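Local atomic coordinates of acyl-CoA hydrolase (PDB entry 1VPM), a protein that probably hydrolyses the thioester bond of long-chain fatty acyl-CoAs and binds coenzyme A. Residues A[28-32]-A[33-37]; A[44-47]-A[48-52]. All coordinates share one frame; numbering follows the deposited sequence. Where two conformers were deposited one is given.

Overall arrangement
Coming from the N terminus, strand 24-29 is an outer strand of this chain's antiparallel sheet. Interaction 1 closes the tight turn with which the chain leaves that strand, over residues 28-37. The loop then runs on to helix 43-62, and interaction 2 lies in the early turns of that helix, over residues 44-52. The two contacts therefore follow in series, neither nested nor crossed, with their centres about 13 Å apart. Side chains nevertheless join them: in one conformer of Glu-52, Arg-28 NH1 forms a salt bridge with Glu-52 OE1, and Arg-28 also packs on the ring of Tyr-49. Strand end, loop and helix are thus tied together, and both contacts touch the fourth subunit.

Interaction 1. Residues A[28-32]-A[33-37]; sequences RLVLP and PDTNH
Leu-31 and Asp-34 bind each other twice. The N-H of Leu-31 reaches Asp-34 OD2 at 2.9 Å, nearly straight at 169°, from above the carboxylate plane. In return Asp-34 N donates to Leu-31 O, also at 2.9 Å. The carboxylate can fold back this way because CG sits beside its own backbone N, chi1 -57°. A water donates a hydrogen bond to Leu-29 O (2.8 Å); it also lies beside OD2, but at a separation too short to trust. The other carboxylate oxygen, OD1, has a long, weak ion pair with Lys-45. An alanine in place of Asp-34 takes away the carboxylate, and the N-H of Leu-31 would probably lose its acceptor and the turn some of its stiffness. Thr-35 N donates to Pro-32 O at 3.3 Å; Thr-35 OG1 lies 3.2 Å from the same oxygen and 3.1 Å from Asn-36 O, and which carbonyl takes its single proton stays open. The methyl CG2 of Thr-35 comes against Val-30 CG1 at 3.7 Å, the apolar side of the turn. Two overlapping type I turns, 31-34 and 32-35, make a single 3-10 turn in the loop joining strand 24-29 to the central helix of this hotdog fold.

Interaction 2. Residues A[44-47]-A[48-52]; sequences GKVL and AYIDE
Lys-45 reaches Tyr-49, one helical turn further on, with both its backbone and its side chain. Lys-45 O accepts the N-H of Tyr-49 at 3.0 Å and lies over one face of the Tyr-49 ring, offset toward the rim, 3.3 Å from CG. Bends at chi2 (-67°) and chi3 (-45°) curl the aliphatic chain round to the phenol end, where Lys-45 CE rests 3.4 Å from Tyr-49 CZ. The ammonium finishes beside the hydroxyl, and the bond from Lys-45 NZ to Tyr-49 OH, 3.1 Å, is weak.

The methyl of Ala-48 lies against the carbonyls of the preceding turn, its CB 3.4 Å from Lys-45 O. The backbone N of Ala-48 donates to Gly-44 O, an ordinary i to i+4 helical bond.

Leu-47 takes part mainly through its backbone, its O accepting the N-H of Asp-51. Its side chain heads elsewhere, to meet Leu-47 of the fourth subunit, and its CD2 comes loosely near Ile-50 CD1. Ile-50 CD1 has a closer apolar neighbour in Val-46 CG1, at 4.0 Å. The carboxylate of Asp-51 turns to Thr-68, a coenzyme A-binding residue, through OD1, while OD2 makes a weak bond to Gly-44 N of the fourth subunit.

The stretch belongs to the long helix that the curved sheet of a hotdog fold wraps round. Tyr-49 and Ile-50 lean on Leu-88 of strand 85-95, and Ile-50 also packs on Thr-120, Ser-122 and Leu-124 of strand 116-129. Val-46 touches a bound coenzyme A as well as Leu-86, and Tyr-49 and Glu-52 also meet strand 24-29, an outermost strand of this chain's sheet.

Interaction 1. Residues A[28-32]-A[33-37]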
ATOM      1  N   ARG A  28      -0.031  -0.924  15.877  1.00 26.73           N
ATOM      2  CA  ARG A  28       0.567  -0.969  14.528  1.00 28.60           C
ATOM      3  C   ARG A  28       2.069  -1.130  14.675  1.00 25.82           C
ATOM      4  O   ARG A  28       2.694  -0.479  15.493  1.00 26.50           O
ATOM      5  CB  ARG A  28       0.335   0.390  13.826  1.00 30.80           C
ATOM      6  CG  ARG A  28      -1.086   0.882  13.701  1.00 39.19           C
ATOM      7  CD  ARG A  28      -1.945  -0.150  13.058  1.00 49.45           C
ATOM      8  NE  ARG A  28      -1.694  -0.203  11.634  1.00 47.56           N
ATOM      9  CZ  ARG A  28      -2.510   0.302  10.711  1.00 59.70           C
ATOM     10  NH1 ARG A  28      -3.672   0.893  11.044  1.00 60.26           N
ATOM     11  NH2 ARG A  28      -2.158   0.209   9.441  1.00 57.22           N
ATOM     12  N   LEU A  29       2.642  -1.936  13.819  1.00 24.51           N
ATOM     13  CA  LEU A  29       4.064  -2.093  13.769  1.00 26.16           C
ATOM     14  C   LEU A  29       4.636  -0.936  12.955  1.00 26.93           C
ATOM     15  O   LEU A  29       4.110  -0.627  11.880  1.00 28.73           O
ATOM     16  CB  LEU A  29       4.343  -3.410  13.087  1.00 31.77           C
ATOM     17  CG  LEU A  29       5.766  -3.960  13.122  1.00 34.79           C
ATOM     18  CD1 LEU A  29       6.323  -4.002  14.527  1.00 35.29           C
ATOM     19  CD2 LEU A  29       5.771  -5.339  12.506  1.00 34.94           C
ATOM     20  N   VAL A  30       5.741  -0.363  13.407  1.00 23.83           N
ATOM     21  CA  VAL A  30       6.418   0.715  12.636  1.00 26.22           C
ATOM     22  C   VAL A  30       7.398   0.056  11.676  1.00 25.25           C
ATOM     23  O   VAL A  30       8.322  -0.717  12.086  1.00 25.07           O
ATOM     24  CB  VAL A  30       7.138   1.697  13.523  1.00 24.06           C
ATOM     25  CG1 VAL A  30       7.811   2.790  12.682  1.00 23.91           C
ATOM     26  CG2 VAL A  30       6.159   2.341  14.485  1.00 25.59           C
ATOM     27  N   LEU A  31       7.216   0.278  10.370  1.00 25.59           N
ATOM     28  CA  LEU A  31       8.065  -0.329   9.404  1.00 28.61           C
ATOM     29  C   LEU A  31       8.813   0.685   8.535  1.00 30.69           C
ATOM     30  O   LEU A  31       8.452   1.831   8.535  1.00 29.17           O
ATOM     31  CB  LEU A  31       7.232  -1.230   8.514  1.00 27.37           C
ATOM     32  CG  LEU A  31       6.757  -2.466   9.326  1.00 37.38           C
ATOM     33  CD1 LEU A  31       5.708  -3.167   8.566  1.00 33.83           C
ATOM     34  CD2 LEU A  31       7.867  -3.437   9.700  1.00 39.57           C
ATOM     35  N   PRO A  32       9.856   0.238   7.816  1.00 31.48           N
ATOM     36  CA  PRO A  32      10.693   1.190   7.022  1.00 34.15           C
ATOM     37  C   PRO A  32       9.979   2.169   6.084  1.00 34.92           C
ATOM     38  O   PRO A  32      10.391   3.325   6.003  1.00 36.27           O
ATOM     39  CB  PRO A  32      11.651   0.264   6.295  1.00 35.95           C
ATOM     40  CG  PRO A  32      11.807  -0.903   7.260  1.00 36.13           C
ATOM     41  CD  PRO A  32      10.404  -1.134   7.734  1.00 33.76           C
ATOM     42  N   PRO A  33       8.891   1.755   5.420  1.00 32.90           N
ATOM     43  CA  PRO A  33       8.142   2.718   4.581  1.00 34.36           C
ATOM     44  C   PRO A  33       7.507   3.888   5.313  1.00 34.87           C
ATOM     45  O   PRO A  33       7.124   4.846   4.670  1.00 36.10           O
ATOM     46  CB  PRO A  33       7.019   1.860   3.968  1.00 36.27           C
ATOM     47  CG  PRO A  33       7.435   0.471   4.141  1.00 36.63           C
ATOM     48  CD  PRO A  33       8.317   0.398   5.339  1.00 31.52           C
ATOM     49  N   ASP A  34       7.342   3.737   6.635  1.00 28.04           N
ATOM     50  CA  ASP A  34       6.683   4.672   7.526  1.00 29.08           C
ATOM     51  C   ASP A  34       7.631   5.715   8.114  1.00 26.69           C
ATOM     52  O   ASP A  34       7.143   6.586   8.828  1.00 27.08           O
ATOM     53  CB  ASP A  34       6.114   3.908   8.735  1.00 29.80           C
ATOM     54  CG  ASP A  34       5.172   2.803   8.378  1.00 39.44           C
ATOM     55  OD1 ASP A  34       4.541   2.912   7.321  1.00 39.45           O
ATOM     56  OD2 ASP A  34       5.036   1.842   9.191  1.00 35.14           O
ATOM     57  N   THR A  35       8.942   5.617   7.868  1.00 25.72           N
ATOM     58  CA  THR A  35       9.961   6.413   8.566  1.00 26.39           C
ATOM     59  C   THR A  35      10.828   7.247   7.628  1.00 27.90           C
ATOM     60  O   THR A  35      11.030   6.887   6.481  1.00 28.50           O
ATOM     61  CB  THR A  35      10.920   5.511   9.421  1.00 28.39           C
ATOM     62  OG1 THR A  35      11.762   4.746   8.580  1.00 30.83           O
ATOM     63  CG2 THR A  35      10.102   4.576  10.316  1.00 27.01           C
ATOM     64  N   ASN A  36      11.438   8.301   8.175  1.00 25.06           N
ATOM     65  CA  ASN A  36      12.514   9.041   7.502  1.00 25.66           C
ATOM     66  C   ASN A  36      13.756   8.141   7.413  1.00 30.13           C
ATOM     67  O   ASN A  36      13.770   6.987   7.903  1.00 30.24           O
ATOM     68  CB  ASN A  36      12.760  10.424   8.150  1.00 27.45           C
ATOM     69  CG  ASN A  36      13.486  10.372   9.487  1.00 30.96           C
ATOM     70  OD1 ASN A  36      13.952   9.331   9.921  1.00 27.24           O
ATOM     71  ND2 ASN A  36      13.581  11.532  10.165  1.00 26.56           N
ATOM     72  N   HIS A  37      14.796   8.619   6.748  1.00 29.78           N
ATOM     73  CA  HIS A  37      15.920   7.743   6.451  1.00 33.47           C
ATOM     74  C   HIS A  37      16.779   7.446   7.658  1.00 34.40           C
ATOM     75  O   HIS A  37      17.610   6.548   7.615  1.00 35.60           O
ATOM     76  CB  HIS A  37      16.740   8.302   5.301  1.00 35.94           C
ATOM     77  CG  HIS A  37      17.572   9.485   5.658  1.00 36.39           C
ATOM     78  ND1 HIS A  37      17.203  10.772   5.329  1.00 47.36           N
ATOM     79  CD2 HIS A  37      18.798   9.571   6.230  1.00 44.58           C
ATOM     80  CE1 HIS A  37      18.152  11.603   5.722  1.00 46.03           C
ATOM     81  NE2 HIS A  37      19.131  10.901   6.268  1.00 45.49           N
TER
HETATM   82  O   HOH W   1       3.472   2.013  11.027  1.00 36.09           O

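Interaction 2. Residues A[44-47]-A[48-52]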
ATOM      1  N   GLY A  44       3.048  12.297   9.701  1.00 23.00           N
ATOM      2  CA  GLY A  44       1.843  12.013   8.932  1.00 27.32           C
ATOM      3  C   GLY A  44       1.275  10.621   9.109  1.00 21.83           C
ATOM      4  O   GLY A  44       0.051  10.440   9.031  1.00 23.29           O
ATOM      5  N   LYS A  45       2.117   9.624   9.309  1.00 22.26           N
ATOM      6  CA  LYS A  45       1.617   8.276   9.534  1.00 25.69           C
ATOM      7  C   LYS A  45       0.876   8.238  10.873  1.00 23.67           C
ATOM      8  O   LYS A  45      -0.181   7.637  10.990  1.00 23.04           O
ATOM      9  CB  LYS A  45       2.775   7.259   9.562  1.00 27.34           C
ATOM     10  CG  LYS A  45       3.330   6.886   8.216  1.00 42.45           C
ATOM     11  CD  LYS A  45       2.277   6.114   7.408  1.00 51.42           C
ATOM     12  CE  LYS A  45       1.553   5.029   8.232  1.00 55.72           C
ATOM     13  NZ  LYS A  45       1.023   3.908   7.346  1.00 61.57           N
ATOM     14  N   VAL A  46       1.443   8.890  11.886  1.00 22.38           N
ATOM     15  CA  VAL A  46       0.830   8.960  13.200  1.00 21.95           C
ATOM     16  C   VAL A  46      -0.522   9.701  13.150  1.00 22.04           C
ATOM     17  O   VAL A  46      -1.565   9.192  13.623  1.00 21.31           O
ATOM     18  CB  VAL A  46       1.743   9.582  14.258  1.00 22.98           C
ATOM     19  CG1 VAL A  46       1.020   9.538  15.549  1.00 25.37           C
ATOM     20  CG2 VAL A  46       3.082   8.847  14.383  1.00 24.24           C
ATOM     21  N   LEU A  47      -0.543  10.802  12.412  1.00 21.28           N
ATOM     22  CA  LEU A  47      -1.795  11.458  12.167  1.00 21.65           C
ATOM     23  C   LEU A  47      -2.842  10.606  11.451  1.00 21.06           C
ATOM     24  O   LEU A  47      -4.050  10.673  11.860  1.00 23.33           O
ATOM     25  CB  LEU A  47      -1.565  12.796  11.385  1.00 22.11           C
ATOM     26  CG  LEU A  47      -0.710  13.848  12.098  1.00 20.31           C
ATOM     27  CD1 LEU A  47      -0.391  14.992  11.161  1.00 23.88           C
ATOM     28  CD2 LEU A  47      -1.320  14.346  13.368  1.00 25.20           C
ATOM     29  N   ALA A  48      -2.410   9.849  10.456  1.00 22.93           N
ATOM     30  CA  ALA A  48      -3.294   8.945   9.683  1.00 19.87           C
ATOM     31  C   ALA A  48      -3.924   7.934  10.657  1.00 22.85           C
ATOM     32  O   ALA A  48      -5.150   7.662  10.634  1.00 22.84           O
ATOM     33  CB  ALA A  48      -2.550   8.189   8.561  1.00 24.38           C
ATOM     34  N   TYR A  49      -3.085   7.372  11.511  1.00 24.17           N
ATOM     35  CA  TYR A  49      -3.557   6.368  12.493  1.00 25.41           C
ATOM     36  C   TYR A  49      -4.480   6.951  13.536  1.00 21.27           C
ATOM     37  O   TYR A  49      -5.483   6.309  13.922  1.00 20.99           O
ATOM     38  CB  TYR A  49      -2.403   5.688  13.189  1.00 24.76           C
ATOM     39  CG  TYR A  49      -1.484   4.890  12.323  1.00 25.64           C
ATOM     40  CD1 TYR A  49      -1.927   4.258  11.179  1.00 28.53           C
ATOM     41  CD2 TYR A  49      -0.163   4.681  12.748  1.00 30.56           C
ATOM     42  CE1 TYR A  49      -1.053   3.480  10.430  1.00 34.62           C
ATOM     43  CE2 TYR A  49       0.678   3.879  12.039  1.00 31.25           C
ATOM     44  CZ  TYR A  49       0.241   3.322  10.871  1.00 38.42           C
ATOM     45  OH  TYR A  49       1.092   2.530  10.153  1.00 40.90           O
ATOM     46  N   ILE A  50      -4.232   8.195  13.965  1.00 22.24           N
ATOM     47  CA  ILE A  50      -5.091   8.903  14.901  1.00 23.64           C
ATOM     48  C   ILE A  50      -6.509   9.102  14.310  1.00 23.62           C
ATOM     49  O   ILE A  50      -7.508   8.823  14.965  1.00 22.88           O
ATOM     50  CB  ILE A  50      -4.470  10.268  15.277  1.00 23.17           C
ATOM     51  CG1 ILE A  50      -3.305  10.113  16.250  1.00 24.57           C
ATOM     52  CG2 ILE A  50      -5.497  11.244  15.898  1.00 23.45           C
ATOM     53  CD1 ILE A  50      -2.480  11.316  16.369  1.00 23.02           C
ATOM     54  N   ASP A  51      -6.591   9.544  13.064  1.00 23.70           N
ATOM     55  CA  ASP A  51      -7.907   9.721  12.425  1.00 23.71           C
ATOM     56  C   ASP A  51      -8.586   8.377  12.219  1.00 23.45           C
ATOM     57  O   ASP A  51      -9.799   8.289  12.379  1.00 24.59           O
ATOM     58  CB  ASP A  51      -7.767  10.401  11.086  1.00 22.22           C
ATOM     59  CG  ASP A  51      -9.104  10.782  10.500  1.00 26.03           C
ATOM     60  OD1 ASP A  51      -9.660  11.778  11.064  1.00 26.13           O
ATOM     61  OD2 ASP A  51      -9.567  10.135   9.516  1.00 26.01           O
ATOM     62  N   GLU A  52      -7.848   7.327  11.888  1.00 24.36           N
ATOM     63  CA  GLU A  52      -8.425   5.996  11.669  1.00 25.50           C
ATOM     64  C   GLU A  52      -9.120   5.542  12.922  1.00 23.49           C
ATOM     65  O   GLU A  52     -10.267   5.043  12.877  1.00 22.12           O
ATOM     66  CB  GLU A  52      -7.316   4.999  11.271  0.65 26.40           C
ATOM     67  CG  GLU A  52      -7.789   3.666  10.832  0.65 33.75           C
ATOM     68  CD  GLU A  52      -6.649   2.702  10.487  0.65 31.11           C
ATOM     69  OE1 GLU A  52      -5.605   3.152   9.937  0.65 42.84           O
ATOM     70  OE2 GLU A  52      -6.830   1.516  10.798  0.65 35.52           O
TER